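Selenium-binding protein (PDB 2ECE) is of unknown function but probably binds selenium, and folds as a beta-propeller. Local coordinates at residues 344-349 with 359-364; 78-83 with 91-96; 189-194 with 253-258. All blocks are in the same frame, centred on the assembly; numbering follows the deposited sequence.

Overall arrangement
The chain folds as a beta-propeller, a ring of antiparallel sheets round a central axis, and the three contacts sample different parts of it. Contact 1 is the outer hairpin of one blade. Contact 2 lies in the long loop between strands 77-78 and 97-101. Contact 3 joins the first strands of two successive blades, and its centre is about 9 Å from the centre of the chain, against about 18 Å for contact 1 and 20 Å for contact 2. Contacts 2 and 3 come nearest to each other, about 7 Å between nearest atoms. Contacts 1 and 2 are farthest apart, with centres about 33 Å from each other. None of the three touches another.

Contact 1: 344-349 with 359-364; sequences EVRQYD and TGKVKL
Strands 344-349 and 359-363 run antiparallel at 177°, with axes 4.5 Å apart at the closest approach. V345 and V362 form a hydrogen-bonded pair: V345 N gives to V362 O, and V362 N returns a nearly straight bond to V345 O at 3.0 Å. Q347 N gives to G360 O from above the carbonyl plane. T359 and G360 both face Q347, a classic beta bulge. There Q347 O takes the amide N of T359 at 2.8 Å, almost along its C=O axis, and a weak bond from G360 N.

E344, R346, K361 and K363 share one face of the sheet. The R346 chain is extended from CG to NE and brings its guanidinium side-on to E344. NE and NH2 both bond to the single oxygen OE1, with NE at 2.9 Å from E344 OE1. NH1 gives to Y348 OH, so the group is held in its plane from two sides. K361 lies alongside R346 and bends at chi3 (-62°), which carries its CE over one face of the guanidinium, 3.8 Å from R346 NE. The lysine NZ does not reach a salt bridge with E344. A water joins them instead, 2.6 Å from E344 OE2 and 3.0 Å from K361 NZ. H369 also bonds to E344 OE2.

On the other face V345 CB meets V362 CG2 at 3.8 Å. Both valines pack on L421 of the adjoining blade.

E344 thus sits among several basic groups, which would probably keep its carboxylate ionised. That negative charge is likely to ease the close approach of R346 and K361, two like charges side by side on the same face.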
loop_
_atom_site.group_PDB
_atom_site.type_symbol
_atom_site.label_atom_id
_atom_site.label_comp_id
_atom_site.label_asym_id
_atom_site.label_seq_id
_atom_site.Cartn_x
_atom_site.Cartn_y
_atom_site.Cartn_z
ATOM N N GLU A 344 3.422 5.575 -15.295
ATOM C CA GLU A 344 3.562 6.932 -14.778
ATOM C C GLU A 344 3.295 7.057 -13.280
ATOM O O GLU A 344 2.735 6.159 -12.646
ATOM C CB GLU A 344 2.579 7.883 -15.483
ATOM C CG GLU A 344 2.644 7.950 -17.008
ATOM C CD GLU A 344 1.538 8.834 -17.592
ATOM O OE1 GLU A 344 0.698 9.336 -16.812
ATOM O OE2 GLU A 344 1.500 9.024 -18.826
ATOM N N VAL A 345 3.725 8.188 -12.736
ATOM C CA VAL A 345 3.460 8.556 -11.358
ATOM C C VAL A 345 2.959 9.970 -11.591
ATOM O O VAL A 345 3.614 10.753 -12.292
ATOM C CB VAL A 345 4.716 8.626 -10.461
ATOM C CG1 VAL A 345 4.320 9.179 -9.098
ATOM C CG2 VAL A 345 5.331 7.244 -10.280
ATOM N N ARG A 346 1.788 10.284 -11.052
ATOM C CA ARG A 346 1.206 11.606 -11.208
ATOM C C ARG A 346 1.011 12.265 -9.852
ATOM O O ARG A 346 0.921 11.588 -8.820
ATOM C CB ARG A 346 -0.152 11.515 -11.911
ATOM C CG ARG A 346 -0.102 10.945 -13.314
ATOM C CD ARG A 346 -1.480 10.989 -13.957
ATOM N NE ARG A 346 -1.455 10.511 -15.335
ATOM C CZ ARG A 346 -2.457 10.652 -16.195
ATOM N NH1 ARG A 346 -3.576 11.260 -15.827
ATOM N NH2 ARG A 346 -2.335 10.189 -17.430
ATOM N N GLN A 347 0.948 13.593 -9.870
ATOM C CA GLN A 347 0.733 14.388 -8.673
ATOM C C GLN A 347 -0.497 15.249 -8.929
ATOM O O GLN A 347 -0.535 16.014 -9.890
ATOM C CB GLN A 347 1.935 15.295 -8.399
ATOM C CG GLN A 347 1.702 16.289 -7.268
ATOM C CD GLN A 347 2.732 17.403 -7.241
ATOM O OE1 GLN A 347 3.500 17.540 -6.284
ATOM N NE2 GLN A 347 2.756 18.204 -8.295
ATOM N N TYR A 348 -1.509 15.114 -8.080
ATOM C CA TYR A 348 -2.721 15.906 -8.226
ATOM C C TYR A 348 -2.878 16.848 -7.042
ATOM O O TYR A 348 -2.802 16.428 -5.887
ATOM C CB TYR A 348 -3.962 15.017 -8.306
ATOM C CG TYR A 348 -4.150 14.294 -9.613
ATOM C CD1 TYR A 348 -3.451 13.123 -9.893
ATOM C CD2 TYR A 348 -5.039 14.781 -10.575
ATOM C CE1 TYR A 348 -3.634 12.446 -11.101
ATOM C CE2 TYR A 348 -5.230 14.116 -11.785
ATOM C CZ TYR A 348 -4.524 12.947 -12.042
ATOM O OH TYR A 348 -4.711 12.281 -13.233
ATOM N N ASP A 349 -3.079 18.126 -7.335
ATOM C CA ASP A 349 -3.281 19.113 -6.286
ATOM C C ASP A 349 -4.712 18.886 -5.816
ATOM O O ASP A 349 -5.649 18.979 -6.607
ATOM C CB ASP A 349 -3.119 20.528 -6.865
ATOM C CG ASP A 349 -3.418 21.618 -5.854
ATOM O OD1 ASP A 349 -2.637 22.593 -5.792
ATOM O OD2 ASP A 349 -4.432 21.513 -5.132
ATOM N N THR A 359 -0.785 18.336 -11.477
ATOM C CA THR A 359 0.312 19.298 -11.405
ATOM C C THR A 359 1.685 18.675 -11.621
ATOM O O THR A 359 2.702 19.366 -11.553
ATOM C CB THR A 359 0.326 20.035 -10.046
ATOM O OG1 THR A 359 0.385 19.077 -8.982
ATOM C CG2 THR A 359 -0.921 20.903 -9.889
ATOM N N GLY A 360 1.719 17.372 -11.880
ATOM C CA GLY A 360 2.994 16.709 -12.092
ATOM C C GLY A 360 2.840 15.314 -12.669
ATOM O O GLY A 360 1.927 14.579 -12.290
ATOM N N LYS A 361 3.740 14.945 -13.579
ATOM C CA LYS A 361 3.699 13.632 -14.221
ATOM C C LYS A 361 5.074 13.194 -14.723
ATOM O O LYS A 361 5.741 13.936 -15.444
ATOM C CB LYS A 361 2.727 13.659 -15.403
ATOM C CG LYS A 361 2.685 12.361 -16.203
ATOM C CD LYS A 361 2.017 12.528 -17.567
ATOM C CE LYS A 361 0.565 12.964 -17.465
ATOM N NZ LYS A 361 -0.055 13.074 -18.813
ATOM N N VAL A 362 5.504 11.998 -14.333
ATOM C CA VAL A 362 6.779 11.469 -14.798
ATOM C C VAL A 362 6.526 10.106 -15.436
ATOM O O VAL A 362 5.559 9.420 -15.094
ATOM C CB VAL A 362 7.812 11.319 -13.650
ATOM C CG1 VAL A 362 8.162 12.686 -13.087
ATOM C CG2 VAL A 362 7.266 10.405 -12.564
ATOM N N LYS A 363 7.384 9.726 -16.377
ATOM C CA LYS A 363 7.247 8.446 -17.064
ATOM C C LYS A 363 8.339 7.484 -16.622
ATOM O O LYS A 363 9.519 7.823 -16.638
ATOM C CB LYS A 363 7.334 8.634 -18.584
ATOM C CG LYS A 363 6.389 9.672 -19.159
ATOM C CD LYS A 363 6.562 9.755 -20.670
ATOM C CE LYS A 363 6.031 11.059 -21.226
ATOM N NZ LYS A 363 4.592 11.251 -20.906
ATOM N N LEU A 364 7.936 6.281 -16.234
ATOM C CA LEU A 364 8.870 5.259 -15.783
ATOM C C LEU A 364 8.358 3.905 -16.267
ATOM O O LEU A 364 7.230 3.518 -15.949
ATOM C CB LEU A 364 8.957 5.261 -14.252
ATOM C CG LEU A 364 9.506 6.496 -13.531
ATOM C CD1 LEU A 364 9.146 6.425 -12.048
ATOM C CD2 LEU A 364 11.023 6.577 -13.716
HETATM O O HOH W 1 -0.192 10.424 -20.147
#

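Contact 2: 78-83 with 91-96; sequences WNACSS and PNIERR
N79 OD1 is gripped by two backbone N-H groups, those of R96 and F97. The R96 bond is 2.9 Å from N to N79 OD1 and lies on a lone pair in the carbonyl plane. The other end of the same amide donates: N79 ND2 reaches E94 O at 2.9 Å, nearly along the C=O axis. CG of N79 takes the crowded position between backbone N and carbonyl carbon (chi1 66°). The bonds at both ends fix the rotation of the amide.

R95 carries most of the remaining contact. Its CG is anti to the backbone N and lies over one face of the W78 ring, 3.5 Å from W78 CD2, as a CH-pi contact. The chain then bends at chi3 (-61°). The guanidinium stands almost upright on the indole, with planes 83° apart, and CZ is 4.8 Å from the centroid of the five-membered ring, a cation-pi contact. NH1 comes 3.5 Å from W78 CD1. C81 lies over one face of the guanidinium, whose charge is met by a salt bridge from NH2 to D457. A80 O is buried under R95 and has no polar partner in the model. Beyond it, A80 CB touches I93 CD1 at 3.8 Å.

C81 is disulfide-bonded to C145, which ties this part of the loop to strand 140-145. The whole is a long connection between the first two strands of a propeller blade. An asparagine amide bonded to main chain holds its two ends together, and an arginine lays its methylenes over the face of a tryptophan and stands its guanidinium upright on it.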
loop_
_atom_site.group_PDB
_atom_site.type_symbol
_atom_site.label_atom_id
_atom_site.label_comp_id
_atom_site.label_asym_id
_atom_site.label_seq_id
_atom_site.Cartn_x
_atom_site.Cartn_y
_atom_site.Cartn_z
ATOM N N TRP A 78 4.527 -0.747 11.137
ATOM C CA TRP A 78 5.128 -0.696 12.467
ATOM C C TRP A 78 4.205 -1.226 13.548
ATOM O O TRP A 78 2.986 -1.222 13.389
ATOM C CB TRP A 78 5.496 0.743 12.826
ATOM C CG TRP A 78 6.487 1.365 11.905
ATOM C CD1 TRP A 78 6.226 2.182 10.845
ATOM C CD2 TRP A 78 7.909 1.265 11.998
ATOM N NE1 TRP A 78 7.401 2.607 10.278
ATOM C CE2 TRP A 78 8.451 2.060 10.967
ATOM C CE3 TRP A 78 8.780 0.582 12.859
ATOM C CZ2 TRP A 78 9.831 2.193 10.770
ATOM C CZ3 TRP A 78 10.156 0.716 12.663
ATOM C CH2 TRP A 78 10.663 1.517 11.626
ATOM N N ASN A 79 4.796 -1.662 14.659
ATOM C CA ASN A 79 4.025 -2.171 15.788
ATOM C C ASN A 79 3.267 -1.012 16.441
ATOM O O ASN A 79 2.154 -1.181 16.931
ATOM C CB ASN A 79 4.953 -2.820 16.824
ATOM C CG ASN A 79 5.885 -1.815 17.480
ATOM O OD1 ASN A 79 6.710 -1.195 16.811
ATOM N ND2 ASN A 79 5.752 -1.646 18.795
ATOM N N ALA A 80 3.881 0.168 16.449
ATOM C CA ALA A 80 3.260 1.342 17.053
ATOM C C ALA A 80 3.655 2.605 16.309
ATOM O O ALA A 80 4.724 2.677 15.698
ATOM C CB ALA A 80 3.665 1.459 18.531
ATOM N N CYS A 81 2.787 3.606 16.368
ATOM C CA CYS A 81 3.064 4.854 15.691
ATOM C C CYS A 81 2.366 6.045 16.348
ATOM O O CYS A 81 1.967 5.963 17.505
ATOM C CB CYS A 81 2.688 4.721 14.217
ATOM S SG CYS A 81 0.988 4.192 13.833
ATOM N N SER A 82 2.219 7.146 15.614
ATOM C CA SER A 82 1.600 8.354 16.166
ATOM C C SER A 82 0.243 8.146 16.842
ATOM O O SER A 82 -0.142 8.913 17.730
ATOM C CB SER A 82 1.478 9.423 15.077
ATOM O OG SER A 82 2.765 9.842 14.649
ATOM N N SER A 83 -0.479 7.112 16.422
ATOM C CA SER A 83 -1.787 6.817 16.993
ATOM C C SER A 83 -1.700 6.547 18.495
ATOM O O SER A 83 -2.710 6.613 19.193
ATOM C CB SER A 83 -2.404 5.607 16.293
ATOM O OG SER A 83 -1.571 4.463 16.445
ATOM N N PRO A 91 -0.048 2.353 26.878
ATOM C CA PRO A 91 1.211 2.774 27.489
ATOM C C PRO A 91 2.436 1.923 27.179
ATOM O O PRO A 91 2.350 0.712 26.959
ATOM C CB PRO A 91 0.873 2.758 28.972
ATOM C CG PRO A 91 0.050 1.512 29.071
ATOM C CD PRO A 91 -0.884 1.639 27.864
ATOM N N ASN A 92 3.579 2.595 27.168
ATOM C CA ASN A 92 4.877 1.980 26.936
ATOM C C ASN A 92 5.105 1.232 25.631
ATOM O O ASN A 92 5.800 0.217 25.615
ATOM C CB ASN A 92 5.228 1.064 28.113
ATOM C CG ASN A 92 5.203 1.795 29.440
ATOM O OD1 ASN A 92 5.757 2.889 29.565
ATOM N ND2 ASN A 92 4.563 1.196 30.439
ATOM N N ILE A 93 4.516 1.704 24.539
ATOM C CA ILE A 93 4.769 1.067 23.255
ATOM C C ILE A 93 5.607 2.078 22.487
ATOM O O ILE A 93 5.451 3.281 22.672
ATOM C CB ILE A 93 3.471 0.734 22.472
ATOM C CG1 ILE A 93 2.591 1.975 22.322
ATOM C CG2 ILE A 93 2.731 -0.393 23.167
ATOM C CD1 ILE A 93 1.339 1.727 21.488
ATOM N N GLU A 94 6.518 1.596 21.654
ATOM C CA GLU A 94 7.383 2.479 20.886
ATOM C C GLU A 94 7.465 1.998 19.444
ATOM O O GLU A 94 7.228 0.823 19.173
ATOM C CB GLU A 94 8.784 2.506 21.519
ATOM C CG GLU A 94 9.467 1.142 21.604
ATOM C CD GLU A 94 10.801 1.182 22.345
ATOM O OE1 GLU A 94 11.420 2.267 22.414
ATOM O OE2 GLU A 94 11.239 0.125 22.846
ATOM N N ARG A 95 7.772 2.905 18.517
ATOM C CA ARG A 95 7.902 2.524 17.112
ATOM C C ARG A 95 9.211 1.753 17.059
ATOM O O ARG A 95 10.286 2.338 16.891
ATOM C CB ARG A 95 7.998 3.758 16.215
ATOM C CG ARG A 95 7.925 3.446 14.730
ATOM C CD ARG A 95 8.419 4.617 13.900
ATOM N NE ARG A 95 7.637 5.839 14.082
ATOM C CZ ARG A 95 6.491 6.107 13.462
ATOM N NH1 ARG A 95 5.965 5.236 12.608
ATOM N NH2 ARG A 95 5.879 7.264 13.683
ATOM N N ARG A 96 9.118 0.436 17.191
ATOM C CA ARG A 96 10.314 -0.384 17.229
ATOM C C ARG A 96 10.348 -1.578 16.287
ATOM O O ARG A 96 11.391 -1.887 15.709
ATOM C CB ARG A 96 10.519 -0.869 18.666
ATOM C CG ARG A 96 11.643 -1.849 18.836
ATOM C CD ARG A 96 11.941 -2.083 20.297
ATOM N NE ARG A 96 13.105 -2.948 20.434
ATOM C CZ ARG A 96 13.682 -3.253 21.588
ATOM N NH1 ARG A 96 13.204 -2.763 22.726
ATOM N NH2 ARG A 96 14.750 -4.041 21.601
#

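Contact 3: 189-194 with 253-258; sequences LAYDFW and ALELRP
The Y191 ring lies with one face on L254. CD2 of L254 sits over the ring centre, 3.5 Å from the centroid, a well-centred CH-pi contact. E255 comes to the ring edge instead, its carboxylate plane turned 79° from the ring, and a water links Y191 OH to E255 OE2. An alanine here in place of Y191 would remove the ring and the hydroxyl, and would probably loosen the packing round L254 and lose the water link to E255.

D192 CG is anti to the backbone N, and OD2 points its anti lone pair at L256 N, a nearly straight bond of 2.8 Å. D192 crosses R257 at about a right angle. Its OD2 lies in the guanidinium plane, 3.5 Å from R257 NH1, a long salt bridge. R257 grips E255 end-on: NH1 and NH2 both reach OE1, each 2.9 Å from E255 OE1. D192 OD2 and E255 OE1 lie 3.5 Å apart, and R257 NH1 meets both, which would probably lessen their mutual repulsion. CD of P258 meets W194 CE3 at 3.5 Å.

The contact joins the innermost strands of two successive blades. T142 bonds to D192 and H144 stacks on W194 from strand 140-145, while D325, just before strand 326-328, pairs with R257.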
loop_
_atom_site.group_PDB
_atom_site.type_symbol
_atom_site.label_atom_id
_atom_site.label_comp_id
_atom_site.label_asym_id
_atom_site.label_seq_id
_atom_site.Cartn_x
_atom_site.Cartn_y
_atom_site.Cartn_z
ATOM N N LEU A 189 -15.694 -9.616 0.655
ATOM C CA LEU A 189 -14.374 -9.377 0.082
ATOM C C LEU A 189 -13.588 -8.387 0.948
ATOM O O LEU A 189 -14.160 -7.683 1.780
ATOM C CB LEU A 189 -14.521 -8.813 -1.331
ATOM C CG LEU A 189 -14.328 -9.715 -2.559
ATOM C CD1 LEU A 189 -14.612 -11.175 -2.250
ATOM C CD2 LEU A 189 -15.223 -9.193 -3.674
ATOM N N ALA A 190 -12.275 -8.333 0.745
ATOM C CA ALA A 190 -11.421 -7.427 1.508
ATOM C C ALA A 190 -10.164 -7.116 0.707
ATOM O O ALA A 190 -9.960 -7.666 -0.381
ATOM C CB ALA A 190 -11.022 -8.078 2.848
ATOM N N TYR A 191 -9.355 -6.199 1.235
ATOM C CA TYR A 191 -8.064 -5.861 0.620
ATOM C C TYR A 191 -7.284 -4.904 1.523
ATOM O O TYR A 191 -6.377 -5.316 2.245
ATOM C CB TYR A 191 -8.263 -5.178 -0.723
ATOM C CG TYR A 191 -6.960 -4.837 -1.418
ATOM C CD1 TYR A 191 -6.443 -3.536 -1.432
ATOM C CD2 TYR A 191 -6.203 -5.849 -2.004
ATOM C CE1 TYR A 191 -5.188 -3.265 -2.016
ATOM C CE2 TYR A 191 -4.965 -5.594 -2.581
ATOM C CZ TYR A 191 -4.463 -4.307 -2.585
ATOM O OH TYR A 191 -3.239 -4.076 -3.161
ATOM N N ASP A 192 -7.787 -3.682 1.631
ATOM C CA ASP A 192 -7.101 -2.666 2.430
ATOM C C ASP A 192 -8.080 -2.100 3.444
ATOM O O ASP A 192 -9.265 -2.424 3.425
ATOM C CB ASP A 192 -6.544 -1.538 1.532
ATOM C CG ASP A 192 -5.679 -0.547 2.305
ATOM O OD1 ASP A 192 -4.881 -0.993 3.161
ATOM O OD2 ASP A 192 -5.786 0.672 2.047
ATOM N N PHE A 193 -7.577 -1.270 4.345
ATOM C CA PHE A 193 -8.417 -0.649 5.355
ATOM C C PHE A 193 -7.632 0.448 6.033
ATOM O O PHE A 193 -6.409 0.465 5.989
ATOM C CB PHE A 193 -8.834 -1.660 6.438
ATOM C CG PHE A 193 -7.737 -1.974 7.444
ATOM C CD1 PHE A 193 -6.731 -2.894 7.145
ATOM C CD2 PHE A 193 -7.703 -1.331 8.682
ATOM C CE1 PHE A 193 -5.706 -3.169 8.066
ATOM C CE2 PHE A 193 -6.682 -1.599 9.610
ATOM C CZ PHE A 193 -5.682 -2.520 9.300
ATOM N N TRP A 194 -8.353 1.380 6.634
ATOM C CA TRP A 194 -7.736 2.426 7.423
ATOM C C TRP A 194 -8.820 3.055 8.281
ATOM O O TRP A 194 -9.909 2.496 8.408
ATOM C CB TRP A 194 -6.990 3.480 6.589
ATOM C CG TRP A 194 -5.796 3.974 7.383
ATOM C CD1 TRP A 194 -5.605 3.809 8.729
ATOM C CD2 TRP A 194 -4.638 4.682 6.902
ATOM N NE1 TRP A 194 -4.408 4.360 9.115
ATOM C CE2 TRP A 194 -3.792 4.903 8.019
ATOM C CE3 TRP A 194 -4.229 5.147 5.644
ATOM C CZ2 TRP A 194 -2.566 5.572 7.918
ATOM C CZ3 TRP A 194 -2.999 5.819 5.543
ATOM C CH2 TRP A 194 -2.187 6.020 6.676
ATOM N N ALA A 253 -11.417 -2.396 -5.794
ATOM C CA ALA A 253 -11.449 -1.213 -4.945
ATOM C C ALA A 253 -10.247 -1.475 -4.027
ATOM O O ALA A 253 -10.399 -2.198 -3.031
ATOM C CB ALA A 253 -12.760 -1.174 -4.148
ATOM N N LEU A 254 -9.087 -0.886 -4.317
ATOM C CA LEU A 254 -7.899 -1.152 -3.553
ATOM C C LEU A 254 -7.646 -0.193 -2.351
ATOM O O LEU A 254 -8.159 -0.419 -1.246
ATOM C CB LEU A 254 -6.657 -1.208 -4.566
ATOM C CG LEU A 254 -6.886 -2.352 -5.595
ATOM C CD1 LEU A 254 -5.551 -2.612 -6.237
ATOM C CD2 LEU A 254 -7.416 -3.662 -4.975
ATOM N N GLU A 255 -6.559 0.594 -2.528
ATOM C CA GLU A 255 -5.997 1.481 -1.513
ATOM C C GLU A 255 -6.820 2.596 -0.950
ATOM O O GLU A 255 -7.300 3.481 -1.685
ATOM C CB GLU A 255 -4.642 2.058 -2.010
ATOM C CG GLU A 255 -3.571 1.042 -2.425
ATOM C CD GLU A 255 -3.049 0.179 -1.282
ATOM O OE1 GLU A 255 -2.991 0.669 -0.139
ATOM O OE2 GLU A 255 -2.674 -0.989 -1.530
ATOM N N LEU A 256 -6.943 2.581 0.376
ATOM C CA LEU A 256 -7.777 3.554 1.094
ATOM C C LEU A 256 -6.937 4.614 1.753
ATOM O O LEU A 256 -6.056 4.289 2.551
ATOM C CB LEU A 256 -8.636 2.853 2.167
ATOM C CG LEU A 256 -9.891 2.142 1.666
ATOM C CD1 LEU A 256 -10.379 1.134 2.691
ATOM C CD2 LEU A 256 -10.957 3.184 1.367
ATOM N N ARG A 257 -7.196 5.880 1.443
ATOM C CA ARG A 257 -6.388 6.939 2.022
ATOM C C ARG A 257 -7.190 8.095 2.609
ATOM O O ARG A 257 -7.584 9.019 1.900
ATOM C CB ARG A 257 -5.414 7.489 0.973
ATOM C CG ARG A 257 -4.419 6.465 0.420
ATOM C CD ARG A 257 -3.358 6.047 1.453
ATOM N NE ARG A 257 -2.343 5.175 0.853
ATOM C CZ ARG A 257 -2.481 3.865 0.665
ATOM N NH1 ARG A 257 -3.591 3.245 1.042
ATOM N NH2 ARG A 257 -1.518 3.179 0.067
ATOM N N PRO A 258 -7.472 8.034 3.918
ATOM C CA PRO A 258 -8.224 9.100 4.590
ATOM C C PRO A 258 -7.313 10.336 4.560
ATOM O O PRO A 258 -6.090 10.189 4.471
ATOM C CB PRO A 258 -8.361 8.579 6.025
ATOM C CG PRO A 258 -8.274 7.077 5.874
ATOM C CD PRO A 258 -7.194 6.913 4.836
HETATM O O HOH W 2 -2.305 -1.845 -3.950
HETATM O O HOH W 3 -2.356 -0.458 2.109
#